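Local coordinates for protein (hdlp (histone deacetylase-like protein)) (Aquifex aeolicus, PDB 1C3P) that probably acts as a zinc-dependent deacetylase of the histone deacetylase family, with a zinc-binding active site, at residues Y17-L23 with G140-I144; Q192-Y196 with P221-G225; F233-S238 with V364-L368. The contacts are given in a common frame with arbitrary orientation. Numbering follows the deposited sequence.

Followed from the N terminus, contact 1 closes a loop of 116 residues and joins two loops that follow strands 4-8 and 122-125, near the zinc site. Contact 2, closing 24 residues, brings the loop leaving strand 185-192 against the end of strand 217-222, an edge strand of the sheet. Contact 3 closes 125 residues: helix 228-245, next in the chain after that strand, receives the C-terminal helix 362-372. The three are in series, and none nests within or crosses another. Contacts 2 and 3 touch, L222 and P223 lying against V364 and L222 against A234, whereas contact 1 stands apart, its centre about 31 Å from that of contact 3.

Contact 1: Y17-L23 with G140-I144; sequences YPKNHPL and GFCYI
This is a loop-to-loop contact beside the zinc site, joining the segment 17-23, between strand 4-8 and helix 28-37, to 140-144, which precedes helix 146-156. Neither segment is regular helix or strand; 17-23 curls on itself through weak bonds from H21 N to P18 O (3.1 Å) and from Y17 N to L23 O (3.3 Å). The backbones stay apart, the nearest CA atoms, of L23 and F141, being 8.2 Å from each other. Side chains do most of the bridging, and 264 Å² is buried between the segments. F141 is central. Its backbone has positive phi (76/-3) and its side chain is m (chi1 -52°, chi2 166°), directing the ring at 17-23. There H21, a t rotamer (chi1 -157°, chi2 100°), presents its edge to the phenyl face in a T-shaped stack, with centroids 4.2 Å apart, planes at 64° and H21 NE2 3.3 Å from F141 CG. P22 CD reaches F141 CZ at 4.0 Å and L23 CD1 reaches F141 CB at 3.7 Å. The one hydrogen bond between the segments is short: Y17, in the m rotamer, donates from OH to F141 O at 2.6 Å. Y17 CE2 packs 3.9 Å from Y143 CE1. The F141 side chain lies about 7 Å from that of H170, a zinc ligand of this protein although no zinc is bound in this model, consistent with the phenylalanine that lines the active-site channel in histone deacetylases. Around the contact, N93 accepts from F141 N; Y297 touches P22 and L23, while Y17 and Y143 rest on A98 and M99 of helix 98-118.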
ATOM      1  N   TYR A  17       6.109  -4.693 -14.491  1.00 32.68           N
ATOM      2  CA  TYR A  17       7.431  -5.208 -14.178  1.00 37.55           C
ATOM      3  C   TYR A  17       7.698  -6.367 -15.128  1.00 40.97           C
ATOM      4  O   TYR A  17       6.777  -6.922 -15.736  1.00 29.58           O
ATOM      5  CB  TYR A  17       7.514  -5.663 -12.718  1.00 41.05           C
ATOM      6  CG  TYR A  17       7.611  -4.511 -11.734  1.00 37.51           C
ATOM      7  CD1 TYR A  17       6.652  -3.493 -11.719  1.00 32.59           C
ATOM      8  CD2 TYR A  17       8.664  -4.443 -10.814  1.00 31.46           C
ATOM      9  CE1 TYR A  17       6.734  -2.439 -10.812  1.00 29.32           C
ATOM     10  CE2 TYR A  17       8.756  -3.397  -9.904  1.00 28.64           C
ATOM     11  CZ  TYR A  17       7.788  -2.398  -9.905  1.00 27.14           C
ATOM     12  OH  TYR A  17       7.854  -1.368  -8.992  1.00 21.73           O
ATOM     13  N   PRO A  18       8.963  -6.756 -15.267  1.00 41.02           N
ATOM     14  CA  PRO A  18       9.258  -7.851 -16.179  1.00 49.35           C
ATOM     15  C   PRO A  18       8.825  -9.246 -15.769  1.00 54.97           C
ATOM     16  O   PRO A  18       8.342  -9.496 -14.663  1.00 46.85           O
ATOM     17  CB  PRO A  18      10.773  -7.760 -16.309  1.00 59.04           C
ATOM     18  CG  PRO A  18      11.161  -7.410 -14.895  1.00 54.15           C
ATOM     19  CD  PRO A  18      10.210  -6.243 -14.670  1.00 48.67           C
ATOM     20  N   LYS A  19       8.988 -10.132 -16.740  1.00 60.87           N
ATOM     21  CA  LYS A  19       8.780 -11.566 -16.640  1.00 67.78           C
ATOM     22  C   LYS A  19       8.271 -12.125 -15.313  1.00 64.15           C
ATOM     23  O   LYS A  19       7.120 -11.968 -14.913  1.00 65.73           O
ATOM     24  CB  LYS A  19      10.139 -12.197 -16.903  1.00 73.26           C
ATOM     25  CG  LYS A  19      11.182 -11.555 -15.973  1.00 77.87           C
ATOM     26  CD  LYS A  19      12.578 -12.127 -16.030  1.00 81.01           C
ATOM     27  CE  LYS A  19      13.404 -11.479 -14.921  1.00 82.45           C
ATOM     28  NZ  LYS A  19      14.827 -11.904 -14.902  1.00 83.11           N
ATOM     29  N   ASN A  20       9.215 -12.812 -14.680  1.00 59.78           N
ATOM     30  CA  ASN A  20       9.136 -13.507 -13.408  1.00 59.91           C
ATOM     31  C   ASN A  20       8.611 -12.686 -12.235  1.00 53.35           C
ATOM     32  O   ASN A  20       8.045 -13.234 -11.283  1.00 59.92           O
ATOM     33  CB  ASN A  20      10.549 -13.986 -13.075  1.00 68.08           C
ATOM     34  CG  ASN A  20      10.602 -15.442 -12.687  1.00 78.73           C
ATOM     35  OD1 ASN A  20      10.194 -16.317 -13.455  1.00 78.67           O
ATOM     36  ND2 ASN A  20      11.119 -15.716 -11.493  1.00 83.22           N
ATOM     37  N   HIS A  21       8.807 -11.376 -12.306  1.00 44.23           N
ATOM     38  CA  HIS A  21       8.420 -10.463 -11.232  1.00 28.15           C
ATOM     39  C   HIS A  21       6.953 -10.505 -10.786  1.00 29.37           C
ATOM     40  O   HIS A  21       6.041 -10.555 -11.611  1.00 28.54           O
ATOM     41  CB  HIS A  21       8.770  -9.030 -11.630  1.00 31.84           C
ATOM     42  CG  HIS A  21       8.941  -8.117 -10.459  1.00 34.79           C
ATOM     43  ND1 HIS A  21      10.178  -7.773  -9.959  1.00 34.81           N
ATOM     44  CD2 HIS A  21       8.029  -7.540  -9.639  1.00 25.03           C
ATOM     45  CE1 HIS A  21      10.025  -7.021  -8.886  1.00 17.01           C
ATOM     46  NE2 HIS A  21       8.729  -6.865  -8.668  1.00 32.31           N
ATOM     47  N   PRO A  22       6.709 -10.491  -9.466  1.00 29.14           N
ATOM     48  CA  PRO A  22       5.341 -10.519  -8.935  1.00 32.84           C
ATOM     49  C   PRO A  22       4.458  -9.350  -9.409  1.00 34.37           C
ATOM     50  O   PRO A  22       3.231  -9.455  -9.407  1.00 29.17           O
ATOM     51  CB  PRO A  22       5.572 -10.498  -7.419  1.00 34.98           C
ATOM     52  CG  PRO A  22       6.898 -11.232  -7.288  1.00 30.11           C
ATOM     53  CD  PRO A  22       7.675 -10.490  -8.353  1.00 31.20           C
ATOM     54  N   LEU A  23       5.079  -8.239  -9.801  1.00 29.22           N
ATOM     55  CA  LEU A  23       4.333  -7.069 -10.270  1.00 26.49           C
ATOM     56  C   LEU A  23       4.152  -7.039 -11.793  1.00 25.81           C
ATOM     57  O   LEU A  23       3.854  -5.993 -12.384  1.00 28.45           O
ATOM     58  CB  LEU A  23       5.008  -5.781  -9.774  1.00 22.30           C
ATOM     59  CG  LEU A  23       4.944  -5.637  -8.246  1.00 21.04           C
ATOM     60  CD1 LEU A  23       5.736  -4.402  -7.785  1.00 19.35           C
ATOM     61  CD2 LEU A  23       3.478  -5.513  -7.832  1.00 26.51           C
ATOM     62  N   GLY A 140      12.636  -3.557  -2.219  1.00 19.30           N
ATOM     63  CA  GLY A 140      11.345  -4.231  -2.208  1.00 21.34           C
ATOM     64  C   GLY A 140      10.419  -3.924  -3.370  1.00 20.19           C
ATOM     65  O   GLY A 140       9.212  -3.747  -3.171  1.00 18.77           O
ATOM     66  N   PHE A 141      10.975  -3.872  -4.579  1.00 15.52           N
ATOM     67  CA  PHE A 141      10.206  -3.595  -5.795  1.00 20.71           C
ATOM     68  C   PHE A 141       9.870  -2.121  -5.905  1.00 14.45           C
ATOM     69  O   PHE A 141       9.245  -1.714  -6.870  1.00 16.39           O
ATOM     70  CB  PHE A 141       8.853  -4.319  -5.820  1.00 20.03           C
ATOM     71  CG  PHE A 141       8.909  -5.799  -5.563  1.00 28.32           C
ATOM     72  CD1 PHE A 141       7.722  -6.492  -5.277  1.00 24.25           C
ATOM     73  CD2 PHE A 141      10.101  -6.511  -5.629  1.00 30.11           C
ATOM     74  CE1 PHE A 141       7.728  -7.855  -5.066  1.00 25.94           C
ATOM     75  CE2 PHE A 141      10.110  -7.892  -5.416  1.00 21.64           C
ATOM     76  CZ  PHE A 141       8.919  -8.560  -5.136  1.00 24.44           C
ATOM     77  N   CYS A 142      10.245  -1.323  -4.910  1.00 16.77           N
ATOM     78  CA  CYS A 142       9.935   0.101  -4.951  1.00 17.71           C
ATOM     79  C   CYS A 142      11.139   0.974  -5.312  1.00 18.09           C
ATOM     80  O   CYS A 142      12.248   0.756  -4.800  1.00 16.60           O
ATOM     81  CB  CYS A 142       9.389   0.550  -3.589  1.00 13.95           C
ATOM     82  SG  CYS A 142       7.912  -0.340  -3.058  1.00 16.63           S
ATOM     83  N   TYR A 143      10.909   1.958  -6.187  1.00 12.50           N
ATOM     84  CA  TYR A 143      11.956   2.884  -6.610  1.00 15.32           C
ATOM     85  C   TYR A 143      11.723   4.286  -6.058  1.00 17.35           C
ATOM     86  O   TYR A 143      12.678   5.015  -5.795  1.00 16.67           O
ATOM     87  CB  TYR A 143      12.051   2.986  -8.135  1.00 13.07           C
ATOM     88  CG  TYR A 143      12.150   1.650  -8.838  1.00 15.80           C
ATOM     89  CD1 TYR A 143      11.004   0.915  -9.140  1.00 15.48           C
ATOM     90  CD2 TYR A 143      13.392   1.125  -9.206  1.00 14.60           C
ATOM     91  CE1 TYR A 143      11.089  -0.321  -9.806  1.00 11.99           C
ATOM     92  CE2 TYR A 143      13.489  -0.104  -9.865  1.00 10.74           C
ATOM     93  CZ  TYR A 143      12.331  -0.817 -10.163  1.00 20.89           C
ATOM     94  OH  TYR A 143      12.408  -2.008 -10.855  1.00 18.87           O
ATOM     95  N   ILE A 144      10.458   4.666  -5.889  1.00 14.93           N
ATOM     96  CA  ILE A 144      10.128   5.980  -5.352  1.00 14.17           C
ATOM     97  C   ILE A 144       9.162   5.756  -4.193  1.00 17.22           C
ATOM     98  O   ILE A 144       8.190   5.007  -4.329  1.00 14.72           O
ATOM     99  CB  ILE A 144       9.467   6.847  -6.424  1.00 14.87           C
ATOM    100  CG1 ILE A 144      10.422   6.986  -7.622  1.00 16.98           C
ATOM    101  CG2 ILE A 144       9.035   8.186  -5.834  1.00 13.55           C
ATOM    102  CD1 ILE A 144       9.907   7.862  -8.770  1.00 17.42           C
TER

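Contact 2: Q192-Y196 with P221-G225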
ATOM      1  N   GLN A 192       3.725  -8.871   8.578  1.00 14.78           N
ATOM      2  CA  GLN A 192       4.254 -10.205   8.899  1.00 16.33           C
ATOM      3  C   GLN A 192       5.564  -9.942   9.608  1.00 15.06           C
ATOM      4  O   GLN A 192       6.307  -9.042   9.217  1.00 19.23           O
ATOM      5  CB  GLN A 192       4.567 -11.005   7.634  1.00 17.07           C
ATOM      6  CG  GLN A 192       3.399 -11.266   6.726  1.00 18.15           C
ATOM      7  CD  GLN A 192       3.867 -11.778   5.384  1.00 14.74           C
ATOM      8  OE1 GLN A 192       4.076 -12.991   5.188  1.00 20.46           O
ATOM      9  NE2 GLN A 192       4.096 -10.850   4.458  1.00 13.44           N
ATOM     10  N   SER A 193       5.865 -10.716  10.642  1.00 15.63           N
ATOM     11  CA  SER A 193       7.123 -10.504  11.339  1.00 13.84           C
ATOM     12  C   SER A 193       8.350 -10.690  10.418  1.00 11.80           C
ATOM     13  O   SER A 193       8.388 -11.592   9.593  1.00 18.44           O
ATOM     14  CB  SER A 193       7.249 -11.471  12.527  1.00 17.28           C
ATOM     15  OG  SER A 193       8.537 -11.338  13.120  1.00 17.58           O
ATOM     16  N   PRO A 194       9.367  -9.837  10.580  1.00 14.59           N
ATOM     17  CA  PRO A 194      10.609  -9.879   9.795  1.00 15.30           C
ATOM     18  C   PRO A 194      11.368 -11.156  10.172  1.00 16.40           C
ATOM     19  O   PRO A 194      12.354 -11.520   9.522  1.00 19.43           O
ATOM     20  CB  PRO A 194      11.370  -8.624  10.260  1.00 18.33           C
ATOM     21  CG  PRO A 194      10.331  -7.796  10.989  1.00 22.34           C
ATOM     22  CD  PRO A 194       9.472  -8.813  11.637  1.00 19.22           C
ATOM     23  N   GLU A 195      10.937 -11.826  11.239  1.00 20.57           N
ATOM     24  CA  GLU A 195      11.608 -13.076  11.606  1.00 30.15           C
ATOM     25  C   GLU A 195      11.347 -14.083  10.477  1.00 26.92           C
ATOM     26  O   GLU A 195      12.120 -15.025  10.296  1.00 24.59           O
ATOM     27  CB  GLU A 195      11.108 -13.627  12.955  1.00 31.91           C
ATOM     28  CG  GLU A 195       9.821 -14.440  12.914  1.00 45.60           C
ATOM     29  CD  GLU A 195      10.024 -15.936  12.644  1.00 34.45           C
ATOM     30  OE1 GLU A 195       9.002 -16.616  12.430  1.00 43.98           O
ATOM     31  OE2 GLU A 195      11.171 -16.449  12.657  1.00 38.39           O
ATOM     32  N   TYR A 196      10.271 -13.890   9.706  1.00 18.16           N
ATOM     33  CA  TYR A 196      10.015 -14.809   8.600  1.00 15.81           C
ATOM     34  C   TYR A 196       9.690 -14.174   7.254  1.00 16.89           C
ATOM     35  O   TYR A 196       9.607 -14.881   6.246  1.00 23.08           O
ATOM     36  CB  TYR A 196       8.918 -15.820   8.959  1.00 20.01           C
ATOM     37  CG  TYR A 196       7.524 -15.250   9.077  1.00 19.77           C
ATOM     38  CD1 TYR A 196       6.721 -15.078   7.948  1.00 18.24           C
ATOM     39  CD2 TYR A 196       7.019 -14.859  10.317  1.00 18.12           C
ATOM     40  CE1 TYR A 196       5.452 -14.529   8.050  1.00 18.50           C
ATOM     41  CE2 TYR A 196       5.742 -14.303  10.437  1.00 21.09           C
ATOM     42  CZ  TYR A 196       4.966 -14.139   9.304  1.00 20.39           C
ATOM     43  OH  TYR A 196       3.719 -13.569   9.419  1.00 16.20           O
ATOM     44  N   PRO A 221       4.555  -6.676  14.640  1.00 16.72           N
ATOM     45  CA  PRO A 221       4.880  -7.871  13.856  1.00 19.83           C
ATOM     46  C   PRO A 221       3.886  -8.965  14.193  1.00 21.26           C
ATOM     47  O   PRO A 221       3.623  -9.202  15.365  1.00 22.46           O
ATOM     48  CB  PRO A 221       6.308  -8.219  14.328  1.00 20.76           C
ATOM     49  CG  PRO A 221       6.742  -6.981  15.141  1.00 28.73           C
ATOM     50  CD  PRO A 221       5.466  -6.587  15.788  1.00 18.83           C
ATOM     51  N   LEU A 222       3.339  -9.625  13.170  1.00 19.70           N
ATOM     52  CA  LEU A 222       2.340 -10.667  13.362  1.00 21.62           C
ATOM     53  C   LEU A 222       2.760 -12.018  12.782  1.00 19.68           C
ATOM     54  O   LEU A 222       3.516 -12.083  11.818  1.00 18.07           O
ATOM     55  CB  LEU A 222       1.019 -10.205  12.761  1.00 16.46           C
ATOM     56  CG  LEU A 222       0.533  -8.950  13.501  1.00 18.65           C
ATOM     57  CD1 LEU A 222      -0.635  -8.303  12.750  1.00 21.32           C
ATOM     58  CD2 LEU A 222       0.125  -9.332  14.912  1.00 19.98           C
ATOM     59  N   PRO A 223       2.270 -13.116  13.379  1.00 19.37           N
ATOM     60  CA  PRO A 223       2.580 -14.493  12.973  1.00 19.59           C
ATOM     61  C   PRO A 223       1.955 -15.064  11.719  1.00 23.15           C
ATOM     62  O   PRO A 223       1.003 -14.524  11.171  1.00 15.81           O
ATOM     63  CB  PRO A 223       2.166 -15.302  14.204  1.00 20.08           C
ATOM     64  CG  PRO A 223       0.908 -14.574  14.614  1.00 21.96           C
ATOM     65  CD  PRO A 223       1.398 -13.120  14.572  1.00 17.38           C
ATOM     66  N   LYS A 224       2.518 -16.184  11.281  1.00 16.41           N
ATOM     67  CA  LYS A 224       2.011 -16.905  10.123  1.00 16.11           C
ATOM     68  C   LYS A 224       0.602 -17.438  10.425  1.00 15.77           C
ATOM     69  O   LYS A 224       0.263 -17.739  11.585  1.00 21.07           O
ATOM     70  CB  LYS A 224       2.917 -18.097   9.821  1.00 20.34           C
ATOM     71  CG  LYS A 224       4.379 -17.737   9.564  1.00 19.33           C
ATOM     72  CD  LYS A 224       5.215 -19.005   9.320  1.00 25.49           C
ATOM     73  CE  LYS A 224       6.700 -18.655   9.152  1.00 24.14           C
ATOM     74  NZ  LYS A 224       7.539 -19.865   8.898  1.00 34.08           N
ATOM     75  N   GLY A 225      -0.200 -17.593   9.377  1.00 20.77           N
ATOM     76  CA  GLY A 225      -1.545 -18.112   9.547  1.00 20.30           C
ATOM     77  C   GLY A 225      -2.505 -17.157  10.228  1.00 20.63           C
ATOM     78  O   GLY A 225      -3.539 -17.583  10.726  1.00 20.66           O
TER
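L222 O is the polar hub, accepting from S193 N at 3.0 Å (N-H...O angle 152°) and from Y196 OH at 2.8 Å. The first bond belongs to a parallel beta bridge between Q192 and L222, CA atoms 4.9 Å apart, where neighbouring strands of the arginase-like alpha/beta sheet reach their ends; Q192 CA adds a CA-H...O contact of 3.5 Å to the same L222 O. Beyond Q192 the chain turns sharply. S193 OG accepts from E195 N at 3.1 Å, an ST turn, while Y196 N bonds to S193 O at 3.0 Å, and this turn brings the tyrosine back to the edge strand. Q192 itself points away from 221-225: its amide is held by K267 N and A169 O, and its side chain comes about 3 Å from that of the zinc ligand H170, so the strand end borders the metal site. Packing extends the pairing outward. S193 CB and P221 CB are 3.8 Å apart, and P194 CD lies 4.2 Å from P221 CB, while P223 leans on V364 of helix 362-372. At the exposed end the extended K224 side chain crosses the Y196 ring in a CH-pi contact, with CG 3.6 Å from the ring centroid and 9° off its normal.

Contact 3: F233-S238 with V364-L368; sequences FALEKS and VKDTL
L368, F233 and K237 bury the most surface where 233-238 of helix 228-245 packs beside 364-368 of helix 362-372. These two segments run nearly parallel, with 14° between their N-to-C directions and axes 10.3 Å apart at closest approach. Both backbones are regularly alpha-helical, with N-H(i+4) to O(i) bonds such as K237 N to F233 O (3.1 Å) and L368 N to V364 O (3.1 Å). The nearest CA atoms, of A234 and L368, are 6.7 Å apart. L368, with chi1 -83° and chi2 -63° (both m), is a knob in the hole formed by F233, A234, K237 and S238. Its CD2 lies 4.0 Å from A234 CB, its CD1 3.8 Å from A234 O and 3.9 Å from S238 N, and its CB 3.5 Å from K237 CD. F233, in the t rotamer (chi1 170°, chi2 87°), turns its ring toward the other helix: CE2 is 4.0 Å from L368 CG and from K365 CA, and CD2 is 3.9 Å from CG1 of V364, itself a t rotamer. K237, t at chi1, lays its aliphatic part over L368 before its end leads away. No hydrogen bond joins the helices; the interface is apolar side-chain packing, and the methylene groups of K237 and K365 flank the apolar contacts. The pair lies away from the zinc site, on one face of the parallel sheet: A234 and S238 rest on L190 of strand 185-192, S238 and L368 on I220 of strand 217-222, and L235 packs on A278 and I281 of helix 272-286.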
ATOM      1  N   PHE A 233      -7.954  -7.462  16.017  1.00 17.18           N
ATOM      2  CA  PHE A 233      -7.585  -7.282  17.419  1.00 23.34           C
ATOM      3  C   PHE A 233      -6.341  -6.402  17.474  1.00 23.12           C
ATOM      4  O   PHE A 233      -6.277  -5.409  18.208  1.00 18.35           O
ATOM      5  CB  PHE A 233      -7.228  -8.634  18.048  1.00 19.17           C
ATOM      6  CG  PHE A 233      -6.598  -8.530  19.415  1.00 21.40           C
ATOM      7  CD1 PHE A 233      -7.389  -8.461  20.560  1.00 29.62           C
ATOM      8  CD2 PHE A 233      -5.217  -8.545  19.555  1.00 19.92           C
ATOM      9  CE1 PHE A 233      -6.810  -8.421  21.831  1.00 29.35           C
ATOM     10  CE2 PHE A 233      -4.616  -8.501  20.822  1.00 25.37           C
ATOM     11  CZ  PHE A 233      -5.413  -8.444  21.962  1.00 30.28           C
ATOM     12  N   ALA A 234      -5.337  -6.796  16.695  1.00 17.26           N
ATOM     13  CA  ALA A 234      -4.068  -6.078  16.653  1.00 17.67           C
ATOM     14  C   ALA A 234      -4.262  -4.632  16.214  1.00 16.31           C
ATOM     15  O   ALA A 234      -3.645  -3.708  16.752  1.00 16.75           O
ATOM     16  CB  ALA A 234      -3.090  -6.811  15.684  1.00 19.08           C
ATOM     17  N   LEU A 235      -5.113  -4.442  15.221  1.00 16.73           N
ATOM     18  CA  LEU A 235      -5.377  -3.106  14.692  1.00 19.14           C
ATOM     19  C   LEU A 235      -6.017  -2.194  15.749  1.00 18.71           C
ATOM     20  O   LEU A 235      -5.542  -1.084  16.006  1.00 18.59           O
ATOM     21  CB  LEU A 235      -6.320  -3.213  13.491  1.00 21.72           C
ATOM     22  CG  LEU A 235      -6.166  -2.254  12.308  1.00 36.73           C
ATOM     23  CD1 LEU A 235      -7.562  -1.955  11.770  1.00 20.69           C
ATOM     24  CD2 LEU A 235      -5.437  -0.969  12.705  1.00 22.96           C
ATOM     25  N   GLU A 236      -7.096  -2.666  16.368  1.00 25.43           N
ATOM     26  CA  GLU A 236      -7.799  -1.876  17.385  1.00 19.75           C
ATOM     27  C   GLU A 236      -6.893  -1.498  18.555  1.00 25.85           C
ATOM     28  O   GLU A 236      -6.893  -0.351  19.014  1.00 21.36           O
ATOM     29  CB  GLU A 236      -8.999  -2.657  17.930  1.00 23.18           C
ATOM     30  CG  GLU A 236      -9.963  -3.116  16.868  1.00 38.53           C
ATOM     31  CD  GLU A 236     -11.021  -4.061  17.407  1.00 42.42           C
ATOM     32  OE1 GLU A 236     -10.663  -5.154  17.922  1.00 45.43           O
ATOM     33  OE2 GLU A 236     -12.212  -3.704  17.307  1.00 48.76           O
ATOM     34  N   LYS A 237      -6.126  -2.470  19.034  1.00 23.16           N
ATOM     35  CA  LYS A 237      -5.230  -2.235  20.152  1.00 17.06           C
ATOM     36  C   LYS A 237      -4.082  -1.294  19.791  1.00 18.46           C
ATOM     37  O   LYS A 237      -3.700  -0.435  20.589  1.00 21.20           O
ATOM     38  CB  LYS A 237      -4.697  -3.577  20.658  1.00 26.98           C
ATOM     39  CG  LYS A 237      -3.979  -3.502  21.978  1.00 52.00           C
ATOM     40  CD  LYS A 237      -4.280  -4.746  22.792  1.00 56.40           C
ATOM     41  CE  LYS A 237      -5.775  -4.833  23.076  1.00 52.03           C
ATOM     42  NZ  LYS A 237      -6.129  -6.049  23.848  1.00 55.53           N
ATOM     43  N   SER A 238      -3.514  -1.443  18.596  1.00 21.28           N
ATOM     44  CA  SER A 238      -2.420  -0.557  18.232  1.00 16.47           C
ATOM     45  C   SER A 238      -2.921   0.874  17.992  1.00 18.79           C
ATOM     46  O   SER A 238      -2.231   1.844  18.318  1.00 20.60           O
ATOM     47  CB  SER A 238      -1.662  -1.096  17.002  1.00 19.75           C
ATOM     48  OG  SER A 238      -2.472  -1.160  15.855  1.00 22.52           O
ATOM     49  N   VAL A 364      -0.095 -13.150  19.765  1.00 20.69           N
ATOM     50  CA  VAL A 364      -0.604 -11.866  19.329  1.00 23.13           C
ATOM     51  C   VAL A 364      -0.945 -10.986  20.522  1.00 19.28           C
ATOM     52  O   VAL A 364      -0.587  -9.801  20.550  1.00 20.17           O
ATOM     53  CB  VAL A 364      -1.831 -12.024  18.430  1.00 16.98           C
ATOM     54  CG1 VAL A 364      -2.351 -10.653  18.057  1.00 22.32           C
ATOM     55  CG2 VAL A 364      -1.468 -12.814  17.164  1.00 23.99           C
ATOM     56  N   LYS A 365      -1.609 -11.557  21.521  1.00 21.11           N
ATOM     57  CA  LYS A 365      -1.947 -10.779  22.705  1.00 18.15           C
ATOM     58  C   LYS A 365      -0.675 -10.282  23.383  1.00 19.49           C
ATOM     59  O   LYS A 365      -0.602  -9.131  23.823  1.00 22.04           O
ATOM     60  CB  LYS A 365      -2.779 -11.617  23.691  1.00 25.22           C
ATOM     61  CG  LYS A 365      -4.132 -12.036  23.149  1.00 32.99           C
ATOM     62  CD  LYS A 365      -4.958 -12.761  24.210  1.00 36.09           C
ATOM     63  CE  LYS A 365      -6.315 -13.177  23.656  1.00 28.99           C
ATOM     64  NZ  LYS A 365      -7.186 -13.859  24.656  1.00 38.98           N
ATOM     65  N   ASP A 366       0.335 -11.147  23.467  1.00 22.45           N
ATOM     66  CA  ASP A 366       1.586 -10.738  24.099  1.00 22.62           C
ATOM     67  C   ASP A 366       2.271  -9.590  23.348  1.00 24.53           C
ATOM     68  O   ASP A 366       2.795  -8.663  23.963  1.00 21.13           O
ATOM     69  CB  ASP A 366       2.569 -11.921  24.221  1.00 21.69           C
ATOM     70  CG  ASP A 366       2.053 -13.024  25.132  1.00 27.75           C
ATOM     71  OD1 ASP A 366       1.224 -12.739  26.030  1.00 31.01           O
ATOM     72  OD2 ASP A 366       2.501 -14.176  24.970  1.00 33.20           O
ATOM     73  N   THR A 367       2.279  -9.654  22.024  1.00 26.19           N
ATOM     74  CA  THR A 367       2.911  -8.591  21.235  1.00 21.68           C
ATOM     75  C   THR A 367       2.250  -7.241  21.528  1.00 19.02           C
ATOM     76  O   THR A 367       2.934  -6.242  21.778  1.00 21.79           O
ATOM     77  CB  THR A 367       2.813  -8.916  19.745  1.00 14.56           C
ATOM     78  OG1 THR A 367       3.596 -10.086  19.475  1.00 21.76           O
ATOM     79  CG2 THR A 367       3.323  -7.762  18.907  1.00 19.83           C
ATOM     80  N   LEU A 368       0.921  -7.212  21.516  1.00 18.42           N
ATOM     81  CA  LEU A 368       0.211  -5.964  21.793  1.00 21.02           C
ATOM     82  C   LEU A 368       0.401  -5.487  23.229  1.00 23.17           C
ATOM     83  O   LEU A 368       0.409  -4.282  23.478  1.00 24.81           O
ATOM     84  CB  LEU A 368      -1.284  -6.092  21.474  1.00 17.34           C
ATOM     85  CG  LEU A 368      -1.663  -5.880  19.993  1.00 17.45           C
ATOM     86  CD1 LEU A 368      -1.308  -4.448  19.595  1.00 16.83           C
ATOM     87  CD2 LEU A 368      -0.922  -6.871  19.093  1.00 19.49           C
TER